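Local atomic coordinates of secreted effector CSEP0064 (Blumeria graminis f. sp. hordei, PDB entry 6FMB), a protein that binds host RNA as a non-catalytic relative of fungal RNases, hindering the rRNA degradation triggered by ribosome-inactivating proteins and so raising the plant's susceptibility to infection. Residues F25-K29 against E30-G34. Numbering follows the deposited sequence. Where two conformers were deposited one is given.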
loop_
_atom_site.group_PDB
_atom_site.type_symbol
_atom_site.label_atom_id
_atom_site.label_comp_id
_atom_site.label_asym_id
_atom_site.label_seq_id
_atom_site.Cartn_x
_atom_site.Cartn_y
_atom_site.Cartn_z
ATOM N N PHE A 25 6.785 0.519 -7.214
ATOM C CA PHE A 25 8.124 0.225 -7.774
ATOM C C PHE A 25 8.421 0.916 -9.110
ATOM O O PHE A 25 9.474 0.701 -9.693
ATOM C CB PHE A 25 8.402 -1.301 -7.776
ATOM C CG PHE A 25 8.791 -1.813 -6.408
ATOM C CD1 PHE A 25 7.829 -2.154 -5.455
ATOM C CD2 PHE A 25 10.116 -1.890 -6.044
ATOM C CE1 PHE A 25 8.189 -2.532 -4.167
ATOM C CE2 PHE A 25 10.480 -2.306 -4.765
ATOM C CZ PHE A 25 9.516 -2.615 -3.825
ATOM N N ASN A 26 7.527 1.810 -9.539
ATOM C CA ASN A 26 7.712 2.551 -10.796
ATOM C C ASN A 26 8.471 3.856 -10.627
ATOM O O ASN A 26 8.987 4.369 -11.609
ATOM C CB ASN A 26 6.328 2.860 -11.409
ATOM C CG ASN A 26 6.415 3.453 -12.797
ATOM O OD1 ASN A 26 6.092 4.642 -13.031
ATOM N ND2 ASN A 26 6.843 2.661 -13.719
ATOM N N TYR A 27 8.488 4.426 -9.420
ATOM C CA TYR A 27 8.966 5.806 -9.205
ATOM C C TYR A 27 10.180 5.827 -8.278
ATOM O O TYR A 27 10.289 5.011 -7.374
ATOM C CB TYR A 27 7.870 6.664 -8.557
ATOM C CG TYR A 27 6.601 6.741 -9.379
ATOM C CD1 TYR A 27 6.543 7.499 -10.559
ATOM C CD2 TYR A 27 5.442 6.071 -8.983
ATOM C CE1 TYR A 27 5.385 7.567 -11.310
ATOM C CE2 TYR A 27 4.272 6.130 -9.746
ATOM C CZ TYR A 27 4.257 6.870 -10.911
ATOM O OH TYR A 27 3.094 6.933 -11.641
ATOM N N ARG A 28 11.088 6.735 -8.587
ATOM C CA ARG A 28 12.203 7.031 -7.608
ATOM C C ARG A 28 11.560 7.456 -6.143
ATOM O O ARG A 28 10.474 8.066 -6.030
ATOM C CB ARG A 28 13.057 8.235 -8.090
ATOM C CG ARG A 28 13.709 8.197 -9.488
ATOM C CD ARG A 28 14.036 9.617 -10.114
ATOM N NE ARG A 28 15.489 9.696 -10.243
ATOM C CZ ARG A 28 16.296 10.505 -10.910
ATOM N NH1 ARG A 28 17.540 10.189 -10.694
ATOM N NH2 ARG A 28 16.015 11.628 -11.544
ATOM N N LYS A 29 12.347 7.158 -5.131
ATOM C CA LYS A 29 11.932 7.467 -3.756
ATOM C C LYS A 29 11.345 8.875 -3.595
ATOM O O LYS A 29 11.977 9.877 -3.963
ATOM C CB LYS A 29 13.136 7.324 -2.810
ATOM C CG LYS A 29 12.814 7.708 -1.377
ATOM C CD LYS A 29 14.005 7.585 -0.443
ATOM C CE LYS A 29 13.625 8.129 0.916
ATOM N NZ LYS A 29 14.624 8.022 2.010
ATOM N N GLU A 30 10.137 8.932 -3.034
ATOM C CA GLU A 30 9.434 10.169 -2.670
ATOM C C GLU A 30 9.231 11.152 -3.815
ATOM O O GLU A 30 9.025 12.310 -3.581
ATOM C CB GLU A 30 10.115 10.831 -1.452
ATOM C CG GLU A 30 9.878 9.916 -0.265
ATOM C CD GLU A 30 10.392 10.318 1.075
ATOM O OE1 GLU A 30 10.501 9.396 1.914
ATOM O OE2 GLU A 30 10.595 11.489 1.339
ATOM N N SER A 31 9.245 10.664 -5.048
ATOM C CA SER A 31 9.231 11.576 -6.212
ATOM C C SER A 31 7.852 11.743 -6.856
ATOM O O SER A 31 7.693 12.623 -7.712
ATOM C CB SER A 31 10.230 11.092 -7.249
ATOM O OG SER A 31 9.766 9.923 -7.904
ATOM N N PHE A 32 6.876 10.911 -6.486
ATOM C CA PHE A 32 5.521 11.000 -7.056
ATOM C C PHE A 32 4.595 11.514 -5.962
ATOM O O PHE A 32 4.079 10.749 -5.145
ATOM C CB PHE A 32 5.065 9.639 -7.614
ATOM C CG PHE A 32 3.757 9.691 -8.361
ATOM C CD1 PHE A 32 3.686 10.195 -9.662
ATOM C CD2 PHE A 32 2.586 9.229 -7.766
ATOM C CE1 PHE A 32 2.478 10.247 -10.336
ATOM C CE2 PHE A 32 1.377 9.272 -8.450
ATOM C CZ PHE A 32 1.329 9.759 -9.742
ATOM N N HIS A 33 4.454 12.840 -5.912
ATOM C CA HIS A 33 3.646 13.518 -4.901
ATOM C C HIS A 33 4.052 13.080 -3.477
ATOM O O HIS A 33 3.211 12.940 -2.609
ATOM C CB HIS A 33 2.147 13.275 -5.189
ATOM C CG HIS A 33 1.746 13.653 -6.581
ATOM N ND1 HIS A 33 1.321 14.918 -6.906
ATOM C CD2 HIS A 33 1.726 12.945 -7.739
ATOM C CE1 HIS A 33 1.049 14.976 -8.196
ATOM N NE2 HIS A 33 1.289 13.795 -8.728
ATOM N N GLY A 34 5.357 12.905 -3.271
ATOM C CA GLY A 34 5.894 12.563 -1.959
ATOM C C GLY A 34 6.113 11.082 -1.674
ATOM O O GLY A 34 6.643 10.744 -0.607
#
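Tyr-27 and Phe-32 stack ring on ring across the base of a tight turn, a local surface contact in the loop that leads from helix 14-24 to strand 37-39. The stack is offset, with ring centroids 4.2 Å apart and planes inclined by only 13°. CE1 of Tyr-27 comes within 3.5 Å of CD1 of Phe-32. Phe-32 also sets its CB over the tyrosine face, a CH-pi contact 3.8 Å from the centroid. It reaches that face because its CG is turned away from the backbone N (chi1 -173°), while CD2 of His-33 sits over the centre of the opposite face of the Phe-32 ring. Two flat rings can each bury a face against the other, and the phenol OH lies over the CE1-CZ rim of Phe-32. The chain reverses between them in a type II beta turn from Arg-28 to Ser-31, closed by the hydrogen bond from Ser-31 N to Arg-28 O (3.0 Å). Glu-30 takes the left-handed backbone conformation this turn type requires at its third residue. Serine fits the last position because its short hydroxyl donates a second bond to Arg-28 O, OG to O 2.7 Å, from the same face of the carbonyl plane as the backbone N. At the corner, Lys-29 and Glu-30 extend side by side, their opposite charges near but short of a salt bridge. Outside the loop, Phe-32 touches Phe-54 of strand 51-56, whose Arg-52 hydrogen-bonds through NH1 to Tyr-27 O.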